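Local coordinates for protein nitrite oxidoreductase subunit A (Kuenenia stuttgartiensis, PDB 7B04) that carries a molybdenum atom, an iron/sulfur cluster and two MD1 groups as a NarG-like member of the molybdopterin oxidoreductase family, at residues N269-G274 / N1091-T1096; P460-S465 / T480-Y485; Y525-N530 / T561-Y566. All blocks are in the same frame, centred on the assembly; numbering follows the deposited sequence.

Three contacts from one large chain illustrate how chemistry follows place in the fold. Contacts 1 and 3 are wholly buried near the centre of the chain, their own centres about 11 Å apart, and they touch directly: the rings of Tyr270 and Tyr566 stack, and Gly274 meets Glu527. Each holds one MD1 group, and both come close to the molybdenum atom; contact 1 is made by turn backbone and threonine hydroxyls, contact 3 by a beta bridge, a tyrosine ring and backbone bonding to MD1. Contact 2, about 34 Å from contact 1, centre to centre, is partly exposed; it depends on a helix cap and on two glutamates that share a lysine. In sequence, contacts 2 and 3 follow one another inside the long loop closed by contact 1.

Contact 1 (N269-G274 / N1091-T1096); sequences NYTWHG and NHCINT. With MD1 (phosphoric acid 4-(2-amino-4-oxo-3,4,5,6,-tetrahydro-pteridin-6-yl)-2-hydroxy-3,4-dimercapto-but-3-en-yl ester guanylate ester), chain C.
Thr1096 touches Trp272 with every atom of its side chain, one residue tying two distant loops together. Its CB rests 3.4 Å from Trp272 O. With chi1 at 71°, OG1 sits between its own backbone N and carbonyl carbon and donates to Trp272 O at 2.7 Å, approaching from above the carbonyl plane, 48° out of it. The same hydroxyl is hydrogen-bonded to Lys661. The other branch, CG2, reaches the indole 3.6 Å from Trp272 CE3, at a slant to the ring. A weak bond from Thr1096 N to Thr271 O (3.3 Å) adds a second tie, and that oxygen also receives Gly274 N, closing the type I turn from Thr271 to Gly274. Further along, Thr271 OG1 and CG2 both lie against Cys1093 SG, while OG1 is hydrogen-bonded to Glu613. On the MD1 side of the turn, the His273 ring is sandwiched: Asn269 O lies 3.5 Å above one face, and MD1 C10 lies 3.4 Å above the opposite one, both offset toward the rim. The hydroxyls of Thr271 and Thr1096 each have a partner in the protein, consistent with a fixed turn that places His273 beside MD1, close to the molybdenum atom.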
loop_
_atom_site.group_PDB
_atom_site.type_symbol
_atom_site.label_atom_id
_atom_site.label_comp_id
_atom_site.label_asym_id
_atom_site.label_seq_id
_atom_site.Cartn_x
_atom_site.Cartn_y
_atom_site.Cartn_z
ATOM N N ASN B 269 -3.230 -2.402 23.582
ATOM C CA ASN B 269 -2.970 -2.296 22.151
ATOM C C ASN B 269 -3.535 -1.028 21.533
ATOM O O ASN B 269 -2.800 -0.286 20.870
ATOM C CB ASN B 269 -3.542 -3.526 21.425
ATOM C CG ASN B 269 -2.790 -4.794 21.756
ATOM O OD1 ASN B 269 -1.566 -4.838 21.688
ATOM N ND2 ASN B 269 -3.526 -5.840 22.117
ATOM N N TYR B 270 -4.823 -0.757 21.747
ATOM C CA TYR B 270 -5.497 0.331 21.046
ATOM C C TYR B 270 -4.888 1.676 21.417
ATOM O O TYR B 270 -4.527 2.473 20.544
ATOM C CB TYR B 270 -6.990 0.288 21.381
ATOM C CG TYR B 270 -7.894 1.151 20.525
ATOM C CD1 TYR B 270 -7.706 1.252 19.156
ATOM C CD2 TYR B 270 -8.973 1.821 21.088
ATOM C CE1 TYR B 270 -8.554 2.015 18.374
ATOM C CE2 TYR B 270 -9.822 2.586 20.314
ATOM C CZ TYR B 270 -9.605 2.686 18.958
ATOM O OH TYR B 270 -10.447 3.453 18.185
ATOM N N THR B 271 -4.803 1.957 22.713
ATOM C CA THR B 271 -4.263 3.230 23.168
ATOM C C THR B 271 -2.774 3.360 22.865
ATOM O O THR B 271 -2.314 4.435 22.464
ATOM C CB THR B 271 -4.540 3.381 24.653
ATOM O OG1 THR B 271 -3.885 2.327 25.373
ATOM C CG2 THR B 271 -6.030 3.302 24.879
ATOM N N TRP B 272 -2.003 2.290 23.087
ATOM C CA TRP B 272 -0.563 2.332 22.838
ATOM C C TRP B 272 -0.244 2.840 21.438
ATOM O O TRP B 272 0.723 3.586 21.242
ATOM C CB TRP B 272 0.045 0.947 23.053
ATOM C CG TRP B 272 1.387 0.775 22.416
ATOM C CD1 TRP B 272 1.737 -0.149 21.478
ATOM C CD2 TRP B 272 2.562 1.555 22.668
ATOM N NE1 TRP B 272 3.058 0.002 21.132
ATOM C CE2 TRP B 272 3.587 1.042 21.849
ATOM C CE3 TRP B 272 2.847 2.634 23.510
ATOM C CZ2 TRP B 272 4.874 1.573 21.847
ATOM C CZ3 TRP B 272 4.121 3.157 23.505
ATOM C CH2 TRP B 272 5.120 2.626 22.680
ATOM N N HIS B 273 -1.036 2.438 20.450
ATOM C CA HIS B 273 -0.808 2.870 19.079
ATOM C C HIS B 273 -1.334 4.275 18.801
ATOM O O HIS B 273 -1.161 4.772 17.684
ATOM C CB HIS B 273 -1.445 1.863 18.117
ATOM C CG HIS B 273 -0.764 0.528 18.101
ATOM N ND1 HIS B 273 -1.351 -0.599 17.569
ATOM C CD2 HIS B 273 0.454 0.142 18.550
ATOM C CE1 HIS B 273 -0.528 -1.624 17.699
ATOM N NE2 HIS B 273 0.577 -1.200 18.286
ATOM N N GLY B 274 -1.939 4.942 19.782
ATOM C CA GLY B 274 -2.535 6.237 19.521
ATOM C C GLY B 274 -3.801 6.178 18.705
ATOM O O GLY B 274 -4.178 7.176 18.085
ATOM N N ASN B 1091 -9.413 1.710 26.770
ATOM C CA ASN B 1091 -10.602 2.527 27.013
ATOM C C ASN B 1091 -10.279 3.490 28.146
ATOM O O ASN B 1091 -10.432 3.127 29.313
ATOM C CB ASN B 1091 -11.783 1.657 27.382
ATOM C CG ASN B 1091 -13.098 2.377 27.262
ATOM O OD1 ASN B 1091 -13.237 3.324 26.490
ATOM N ND2 ASN B 1091 -14.084 1.920 28.021
ATOM N N HIS B 1092 -9.982 4.742 27.804
ATOM C CA HIS B 1092 -9.541 5.777 28.736
ATOM C C HIS B 1092 -8.230 5.406 29.437
ATOM O O HIS B 1092 -8.168 5.155 30.652
ATOM C CB HIS B 1092 -10.589 6.077 29.788
ATOM C CG HIS B 1092 -10.250 7.280 30.608
ATOM N ND1 HIS B 1092 -9.880 8.477 30.029
ATOM C CD2 HIS B 1092 -10.107 7.445 31.945
ATOM C CE1 HIS B 1092 -9.596 9.348 30.977
ATOM N NE2 HIS B 1092 -9.723 8.746 32.145
ATOM N N CYS B 1093 -7.169 5.351 28.645
ATOM C CA CYS B 1093 -5.809 5.375 29.158
ATOM C C CYS B 1093 -4.976 6.175 28.161
ATOM O O CYS B 1093 -5.516 6.825 27.252
ATOM C CB CYS B 1093 -5.301 3.951 29.450
ATOM S SG CYS B 1093 -5.292 2.801 28.089
ATOM N N ILE B 1094 -3.657 6.188 28.379
ATOM C CA ILE B 1094 -2.771 7.051 27.599
ATOM C C ILE B 1094 -2.876 6.716 26.121
ATOM O O ILE B 1094 -2.756 5.552 25.715
ATOM C CB ILE B 1094 -1.308 6.924 28.050
ATOM C CG1 ILE B 1094 -1.059 7.624 29.380
ATOM C CG2 ILE B 1094 -0.404 7.565 27.036
ATOM C CD1 ILE B 1094 0.452 7.794 29.697
ATOM N N ASN B 1095 -3.083 7.749 25.308
ATOM C CA ASN B 1095 -3.187 7.627 23.858
ATOM C C ASN B 1095 -1.955 8.291 23.257
ATOM O O ASN B 1095 -1.855 9.522 23.227
ATOM C CB ASN B 1095 -4.458 8.290 23.351
ATOM C CG ASN B 1095 -5.063 7.550 22.182
ATOM O OD1 ASN B 1095 -5.564 6.435 22.330
ATOM N ND2 ASN B 1095 -5.007 8.157 21.004
ATOM N N THR B 1096 -1.002 7.477 22.815
ATOM C CA THR B 1096 0.301 7.990 22.419
ATOM C C THR B 1096 0.190 8.891 21.195
ATOM O O THR B 1096 -0.665 8.701 20.319
ATOM C CB THR B 1096 1.257 6.853 22.124
ATOM O OG1 THR B 1096 0.865 6.218 20.902
ATOM C CG2 THR B 1096 1.270 5.868 23.283
HETATM P PB MD1 C . 2.151 -3.147 15.122
HETATM O O3B MD1 C . 2.374 -3.271 13.498
HETATM O O1B MD1 C . 3.488 -3.341 15.794
HETATM O O2B MD1 C . 1.205 -4.233 15.574
HETATM O O3A MD1 C . 1.520 -1.685 15.570
HETATM C C10 MD1 C . 0.832 -0.869 14.667
HETATM C C11 MD1 C . 1.177 0.621 14.961
HETATM O O11 MD1 C . 2.346 1.094 13.966
HETATM C C12 MD1 C . 0.091 1.392 14.883
HETATM S S12 MD1 C . -1.471 0.651 14.323
HETATM C C13 MD1 C . 0.013 2.905 15.244
HETATM S S13 MD1 C . -1.638 3.628 15.007
HETATM C C14 MD1 C . 1.055 3.805 15.717
HETATM N N15 MD1 C . 1.352 4.780 14.481
HETATM C C16 MD1 C . 2.551 5.521 14.547
HETATM C C15 MD1 C . 2.758 6.636 13.586
HETATM O O14 MD1 C . 1.914 6.892 12.794
HETATM N N17 MD1 C . 4.016 7.428 13.622
HETATM C C17 MD1 C . 5.115 7.088 14.650
HETATM N N16 MD1 C . 6.340 7.865 14.687
HETATM N N18 MD1 C . 4.917 5.961 15.633
HETATM C C20 MD1 C . 3.706 5.183 15.620
HETATM N N8 MD1 C . 3.576 4.141 16.550
HETATM C C7 MD1 C . 2.256 3.246 16.431
HETATM P PA MD1 C . 2.823 -4.672 12.749
HETATM O O1A MD1 C . 2.323 -4.691 11.326
HETATM O O2A MD1 C . 4.322 -4.728 12.757
HETATM O "O5'" MD1 C . 2.322 -6.031 13.530
HETATM C "C5'" MD1 C . 2.470 -7.233 12.825
HETATM C "C4'" MD1 C . 3.776 -7.979 13.267
HETATM O "O4'" MD1 C . 3.439 -9.457 13.612
HETATM C "C1'" MD1 C . 3.922 -10.287 12.384
HETATM N N9 MD1 C . 2.864 -11.229 11.922
HETATM C C4 MD1 C . 2.519 -12.234 12.710
HETATM N N3 MD1 C . 3.004 -12.635 14.055
HETATM C C2 MD1 C . 2.434 -13.809 14.703
HETATM N N2 MD1 C . 2.910 -14.193 16.012
HETATM N N1 MD1 C . 1.406 -14.584 14.058
HETATM C C6 MD1 C . 0.945 -14.191 12.764
HETATM O O6 MD1 C . 0.100 -14.824 12.228
HETATM C C5 MD1 C . 1.548 -12.954 12.084
HETATM N N7 MD1 C . 1.313 -12.374 10.911
HETATM C C8 MD1 C . 2.126 -11.301 10.799
HETATM C "C2'" MD1 C . 4.209 -9.437 11.480
HETATM O "O2'" MD1 C . 5.343 -9.905 10.691
HETATM C "C3'" MD1 C . 4.605 -8.051 12.296
HETATM O "O3'" MD1 C . 5.972 -8.161 12.791
#

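Contact 2 (P460-S465 / T480-Y485); sequences PVLEGS and TLLEMY
Thr480 OG1 donates to Leu462 O at 2.7 Å and at the same time accepts from Glu483 N at 2.8 Å: Thr480 is the N-cap residue of helix 481-488, and its one hydroxyl both makes the capping bond and anchors the incoming loop. The chi1 of 70° makes this possible by setting OG1 between the backbone N and the carbonyl carbon. A backbone bond runs alongside: Thr480 N gives its hydrogen to Gly464 O at 3.1 Å. Outward from this centre, Glu483 CG lies 3.3 Å from Gly464 N; beyond it the chain bends at chi2 (-69°), and OE2 comes to 3.6 Å from Glu463 CB. The two side chains cross obliquely, their carboxylate planes 49° apart, with Glu463 OE2 standing 4.4 Å from Glu483 OE2; both oxygens form salt bridges to Lys486. On the buried side, Leu482 lays its CB against Leu462 O and brings CD1 to 3.9 Å from Leu462 CB. The contact brings the start of strand 465-469 next to the end of strand 475-480. Its chemistry implies a capped helix start bonded to the loop, with two nearby carboxylates on the more exposed side, whose repulsion Lys486 would partly offset.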
loop_
_atom_site.group_PDB
_atom_site.type_symbol
_atom_site.label_atom_id
_atom_site.label_comp_id
_atom_site.label_asym_id
_atom_site.label_seq_id
_atom_site.Cartn_x
_atom_site.Cartn_y
_atom_site.Cartn_z
ATOM N N PRO B 460 -37.178 21.283 28.540
ATOM C CA PRO B 460 -36.037 22.109 28.954
ATOM C C PRO B 460 -35.912 23.375 28.120
ATOM O O PRO B 460 -36.491 23.503 27.039
ATOM C CB PRO B 460 -34.832 21.185 28.734
ATOM C CG PRO B 460 -35.401 19.801 28.738
ATOM C CD PRO B 460 -36.766 19.930 28.133
ATOM N N VAL B 461 -35.171 24.340 28.663
ATOM C CA VAL B 461 -34.854 25.572 27.952
ATOM C C VAL B 461 -33.368 25.568 27.620
ATOM O O VAL B 461 -32.526 25.286 28.482
ATOM C CB VAL B 461 -35.238 26.825 28.762
ATOM C CG1 VAL B 461 -36.728 26.852 29.027
ATOM C CG2 VAL B 461 -34.457 26.914 30.068
ATOM N N LEU B 462 -33.056 25.841 26.353
ATOM C CA LEU B 462 -31.671 25.890 25.904
ATOM C C LEU B 462 -30.969 27.150 26.392
ATOM O O LEU B 462 -29.773 27.106 26.691
ATOM C CB LEU B 462 -31.591 25.737 24.380
ATOM C CG LEU B 462 -31.934 24.288 23.992
ATOM C CD1 LEU B 462 -31.729 24.044 22.507
ATOM C CD2 LEU B 462 -31.137 23.290 24.829
ATOM N N GLU B 463 -31.660 28.285 26.409
ATOM C CA GLU B 463 -31.060 29.545 26.820
ATOM C C GLU B 463 -31.600 29.983 28.174
ATOM O O GLU B 463 -32.665 29.551 28.619
ATOM C CB GLU B 463 -31.336 30.648 25.798
ATOM C CG GLU B 463 -30.860 30.328 24.404
ATOM C CD GLU B 463 -31.232 31.409 23.412
ATOM O OE1 GLU B 463 -32.414 31.809 23.381
ATOM O OE2 GLU B 463 -30.337 31.858 22.664
ATOM N N GLY B 464 -30.853 30.876 28.816
ATOM C CA GLY B 464 -31.262 31.413 30.095
ATOM C C GLY B 464 -30.165 31.477 31.139
ATOM O O GLY B 464 -29.287 30.610 31.212
ATOM N N SER B 465 -30.219 32.524 31.956
ATOM C CA SER B 465 -29.354 32.693 33.113
ATOM C C SER B 465 -30.282 32.945 34.285
ATOM O O SER B 465 -31.094 33.874 34.243
ATOM C CB SER B 465 -28.373 33.855 32.932
ATOM O OG SER B 465 -27.479 33.604 31.863
ATOM N N THR B 480 -27.477 28.096 31.456
ATOM C CA THR B 480 -27.403 26.955 30.554
ATOM C C THR B 480 -26.004 26.807 29.969
ATOM O O THR B 480 -25.287 27.789 29.756
ATOM C CB THR B 480 -28.425 27.089 29.423
ATOM O OG1 THR B 480 -28.039 28.146 28.540
ATOM C CG2 THR B 480 -29.812 27.390 29.971
ATOM N N LEU B 481 -25.616 25.552 29.721
ATOM C CA LEU B 481 -24.354 25.290 29.035
ATOM C C LEU B 481 -24.295 26.023 27.704
ATOM O O LEU B 481 -23.235 26.517 27.302
ATOM C CB LEU B 481 -24.160 23.787 28.824
ATOM C CG LEU B 481 -22.881 23.415 28.070
ATOM C CD1 LEU B 481 -21.640 23.870 28.833
ATOM C CD2 LEU B 481 -22.829 21.921 27.780
ATOM N N LEU B 482 -25.432 26.113 27.011
ATOM C CA LEU B 482 -25.471 26.856 25.757
ATOM C C LEU B 482 -25.193 28.335 25.992
ATOM O O LEU B 482 -24.458 28.966 25.221
ATOM C CB LEU B 482 -26.826 26.658 25.081
ATOM C CG LEU B 482 -26.882 26.805 23.561
ATOM C CD1 LEU B 482 -27.973 25.916 22.989
ATOM C CD2 LEU B 482 -27.117 28.251 23.171
ATOM N N GLU B 483 -25.776 28.911 27.048
ATOM C CA GLU B 483 -25.417 30.274 27.423
ATOM C C GLU B 483 -23.930 30.378 27.734
ATOM O O GLU B 483 -23.263 31.318 27.288
ATOM C CB GLU B 483 -26.256 30.749 28.610
ATOM C CG GLU B 483 -27.652 31.230 28.228
ATOM C CD GLU B 483 -27.639 32.527 27.438
ATOM O OE1 GLU B 483 -26.733 33.357 27.659
ATOM O OE2 GLU B 483 -28.539 32.714 26.590
ATOM N N MET B 484 -23.446 29.433 28.530
ATOM C CA MET B 484 -22.012 29.407 28.872
ATOM C C MET B 484 -21.254 29.201 27.562
ATOM O O MET B 484 -20.237 29.855 27.360
ATOM C CB MET B 484 -21.690 28.292 29.864
ATOM C CG MET B 484 -22.277 28.515 31.237
ATOM S SD MET B 484 -21.416 27.662 32.563
ATOM C CE MET B 484 -20.608 29.020 33.389
ATOM N N TYR B 485 -21.759 28.366 26.661
ATOM C CA TYR B 485 -21.026 28.214 25.380
ATOM C C TYR B 485 -21.039 29.530 24.597
ATOM O O TYR B 485 -20.035 29.862 23.974
ATOM C CB TYR B 485 -21.453 26.966 24.611
ATOM C CG TYR B 485 -20.485 25.821 24.746
ATOM C CD1 TYR B 485 -19.336 25.748 23.986
ATOM C CD2 TYR B 485 -20.702 24.827 25.670
ATOM C CE1 TYR B 485 -18.441 24.706 24.122
ATOM C CE2 TYR B 485 -19.814 23.783 25.823
ATOM C CZ TYR B 485 -18.679 23.720 25.051
ATOM O OH TYR B 485 -17.829 22.677 25.233
#

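Contact 3 (Y525-N530 / T561-Y566); sequences YGEGVN and TWAGNY. With MD1 (phosphoric acid 4-(2-amino-4-oxo-3,4,5,6,-tetrahydro-pteridin-6-yl)-2-hydroxy-3,4-dimercapto-but-3-en-yl ester guanylate ester), chain D.
Tyr525 and Thr561 form a parallel beta bridge at the margin of a Rossmann-like sheet, where strand 521-525 runs beside the outermost strand 558-561 and both segments leave the sheet toward MD1. Trp562 N donates to Tyr525 O at 2.9 Å, and Thr561 CA adds a CA-H...O contact to the same oxygen. The Tyr525 ring crosses the Thr561 side chain at about a right angle: CE2 lies 3.5 Å from Thr561 CB, and Thr561 N stands over one face, toward the rim. Beyond the ring, Tyr525 OH is hydrogen-bonded to His280 and Ser559. After the bridge the first segment enters a weakly bonded helical turn of about 527-530, where Gly526 O accepts from both Val529 N and Asn530 N. Glu527 N donates to the phosphate oxygen O2B of MD1 at 3.0 Å, a backbone bond to MD1. The Glu527 side chain, bent at chi2 (73°), sets its carboxylate beside Trp562 O, acceptors that are not hydrogen-bonded to each other, with OE2 3.6 Å from Ala563 CB. The two segments hold MD1 at separate places: Val529 CG1 meets its N1 at 3.6 Å, and Ala563 CA approaches its S12 at 3.8 Å.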
loop_
_atom_site.group_PDB
_atom_site.type_symbol
_atom_site.label_atom_id
_atom_site.label_comp_id
_atom_site.label_asym_id
_atom_site.label_seq_id
_atom_site.Cartn_x
_atom_site.Cartn_y
_atom_site.Cartn_z
ATOM N N TYR B 525 -12.597 11.167 11.185
ATOM C CA TYR B 525 -11.265 11.554 11.609
ATOM C C TYR B 525 -10.473 10.321 11.990
ATOM O O TYR B 525 -11.008 9.216 12.099
ATOM C CB TYR B 525 -11.294 12.515 12.796
ATOM C CG TYR B 525 -12.345 12.252 13.841
ATOM C CD1 TYR B 525 -13.641 12.710 13.669
ATOM C CD2 TYR B 525 -12.031 11.597 15.025
ATOM C CE1 TYR B 525 -14.599 12.495 14.622
ATOM C CE2 TYR B 525 -12.993 11.381 15.994
ATOM C CZ TYR B 525 -14.271 11.831 15.784
ATOM O OH TYR B 525 -15.221 11.614 16.747
ATOM N N GLY B 526 -9.190 10.529 12.194
ATOM C CA GLY B 526 -8.284 9.459 12.560
ATOM C C GLY B 526 -7.106 10.011 13.308
ATOM O O GLY B 526 -7.207 11.026 14.003
ATOM N N GLU B 527 -5.976 9.343 13.151
ATOM C CA GLU B 527 -4.770 9.653 13.896
ATOM C C GLU B 527 -3.953 10.763 13.259
ATOM O O GLU B 527 -2.863 11.075 13.748
ATOM C CB GLU B 527 -3.950 8.378 14.077
ATOM C CG GLU B 527 -4.624 7.421 15.051
ATOM C CD GLU B 527 -5.847 6.749 14.457
ATOM O OE1 GLU B 527 -5.767 6.281 13.306
ATOM O OE2 GLU B 527 -6.903 6.722 15.124
ATOM N N GLY B 528 -4.443 11.353 12.168
ATOM C CA GLY B 528 -3.900 12.624 11.739
ATOM C C GLY B 528 -4.153 13.725 12.741
ATOM O O GLY B 528 -3.418 14.716 12.764
ATOM N N VAL B 529 -5.179 13.568 13.577
ATOM C CA VAL B 529 -5.460 14.510 14.651
ATOM C C VAL B 529 -5.376 13.811 16.004
ATOM O O VAL B 529 -5.123 14.456 17.028
ATOM C CB VAL B 529 -6.836 15.170 14.453
ATOM C CG1 VAL B 529 -6.848 15.976 13.166
ATOM C CG2 VAL B 529 -7.933 14.115 14.433
ATOM N N ASN B 530 -5.587 12.493 16.025
ATOM C CA ASN B 530 -5.489 11.747 17.275
ATOM C C ASN B 530 -4.055 11.551 17.744
ATOM O O ASN B 530 -3.849 11.166 18.900
ATOM C CB ASN B 530 -6.168 10.383 17.144
ATOM C CG ASN B 530 -7.667 10.457 17.343
ATOM O OD1 ASN B 530 -8.172 11.348 18.025
ATOM N ND2 ASN B 530 -8.388 9.509 16.757
ATOM N N THR B 561 -14.221 8.105 14.512
ATOM C CA THR B 561 -12.782 7.946 14.388
ATOM C C THR B 561 -12.465 6.603 13.741
ATOM O O THR B 561 -13.246 5.651 13.831
ATOM C CB THR B 561 -12.081 8.043 15.750
ATOM O OG1 THR B 561 -10.662 8.093 15.556
ATOM C CG2 THR B 561 -12.422 6.847 16.620
ATOM N N TRP B 562 -11.318 6.542 13.071
ATOM C CA TRP B 562 -10.882 5.336 12.386
ATOM C C TRP B 562 -9.480 4.969 12.833
ATOM O O TRP B 562 -8.640 5.844 13.063
ATOM C CB TRP B 562 -10.918 5.509 10.872
ATOM C CG TRP B 562 -12.293 5.687 10.366
ATOM C CD1 TRP B 562 -12.848 6.835 9.895
ATOM C CD2 TRP B 562 -13.315 4.686 10.297
ATOM N NE1 TRP B 562 -14.148 6.612 9.525
ATOM C CE2 TRP B 562 -14.461 5.300 9.764
ATOM C CE3 TRP B 562 -13.368 3.329 10.630
ATOM C CZ2 TRP B 562 -15.650 4.608 9.554
ATOM C CZ3 TRP B 562 -14.550 2.643 10.421
ATOM C CH2 TRP B 562 -15.673 3.284 9.889
ATOM N N ALA B 563 -9.234 3.672 12.945
ATOM C CA ALA B 563 -7.997 3.181 13.524
ATOM C C ALA B 563 -7.779 1.753 13.032
ATOM O O ALA B 563 -8.380 1.330 12.038
ATOM C CB ALA B 563 -8.061 3.280 15.054
ATOM N N GLY B 564 -6.915 1.016 13.719
ATOM C CA GLY B 564 -6.767 -0.393 13.448
ATOM C C GLY B 564 -7.946 -1.171 14.004
ATOM O O GLY B 564 -8.976 -0.623 14.397
ATOM N N ASN B 565 -7.778 -2.491 14.037
ATOM C CA ASN B 565 -8.835 -3.386 14.503
ATOM C C ASN B 565 -8.700 -3.563 16.009
ATOM O O ASN B 565 -7.854 -4.319 16.486
ATOM C CB ASN B 565 -8.784 -4.724 13.777
ATOM C CG ASN B 565 -10.143 -5.388 13.708
ATOM O OD1 ASN B 565 -11.124 -4.868 14.243
ATOM N ND2 ASN B 565 -10.212 -6.536 13.049
ATOM N N TYR B 566 -9.564 -2.879 16.759
ATOM C CA TYR B 566 -9.502 -2.847 18.213
ATOM C C TYR B 566 -10.645 -3.575 18.895
ATOM O O TYR B 566 -10.533 -3.884 20.085
ATOM C CB TYR B 566 -9.555 -1.393 18.700
ATOM C CG TYR B 566 -10.916 -0.788 18.425
ATOM C CD1 TYR B 566 -11.229 -0.285 17.170
ATOM C CD2 TYR B 566 -11.904 -0.763 19.405
ATOM C CE1 TYR B 566 -12.474 0.239 16.901
ATOM C CE2 TYR B 566 -13.153 -0.242 19.143
ATOM C CZ TYR B 566 -13.431 0.259 17.892
ATOM O OH TYR B 566 -14.676 0.779 17.632
HETATM P PB MD1 D . -4.898 7.641 9.612
HETATM O O3B MD1 D . -3.587 8.440 10.207
HETATM O O1B MD1 D . -5.221 8.159 8.231
HETATM O O2B MD1 D . -6.079 7.869 10.524
HETATM O O3A MD1 D . -4.545 6.030 9.539
HETATM C C10 MD1 D . -4.382 5.282 10.714
HETATM C C11 MD1 D . -4.903 3.837 10.466
HETATM O O11 MD1 D . -4.555 3.517 8.933
HETATM C C12 MD1 D . -4.418 3.015 11.408
HETATM S S12 MD1 D . -4.251 3.636 13.106
HETATM C C13 MD1 D . -4.011 1.528 11.233
HETATM S S13 MD1 D . -3.403 0.688 12.723
HETATM C C14 MD1 D . -4.015 0.778 10.007
HETATM N N15 MD1 D . -2.879 1.477 9.116
HETATM C C16 MD1 D . -2.946 1.119 7.759
HETATM C C15 MD1 D . -1.729 0.868 6.941
HETATM O O14 MD1 D . -0.653 0.958 7.428
HETATM N N17 MD1 D . -1.882 0.501 5.507
HETATM C C17 MD1 D . -3.289 0.386 4.876
HETATM N N16 MD1 D . -3.427 0.026 3.478
HETATM N N18 MD1 D . -4.526 0.643 5.705
HETATM C C20 MD1 D . -4.397 0.997 7.095
HETATM N N8 MD1 D . -5.516 1.251 7.911
HETATM C C7 MD1 D . -5.353 0.560 9.351
HETATM P PA MD1 D . -2.650 9.484 9.340
HETATM O O1A MD1 D . -1.339 9.655 10.065
HETATM O O2A MD1 D . -2.411 8.892 7.972
HETATM O "O5'" MD1 D . -3.366 10.960 9.176
HETATM C "C5'" MD1 D . -4.290 11.160 8.149
HETATM C "C4'" MD1 D . -4.184 12.612 7.567
HETATM O "O4'" MD1 D . -4.296 13.701 8.680
HETATM C "C1'" MD1 D . -3.166 14.699 8.304
HETATM N N9 MD1 D . -2.741 15.522 9.466
HETATM C C4 MD1 D . -3.571 16.432 9.967
HETATM N N3 MD1 D . -4.956 16.835 9.587
HETATM C C2 MD1 D . -5.642 17.887 10.334
HETATM N N2 MD1 D . -6.990 18.278 9.964
HETATM N N1 MD1 D . -4.980 18.537 11.439
HETATM C C6 MD1 D . -3.651 18.145 11.796
HETATM O O6 MD1 D . -3.102 18.672 12.703
HETATM C C5 MD1 D . -2.937 17.041 11.006
HETATM N N7 MD1 D . -1.730 16.496 11.127
HETATM C C8 MD1 D . -1.595 15.552 10.173
HETATM C "C2'" MD1 D . -2.241 13.909 7.932
HETATM O "O2'" MD1 D . -1.242 14.618 7.142
HETATM C "C3'" MD1 D . -3.047 12.793 7.005
HETATM O "O3'" MD1 D . -3.255 13.319 5.663
#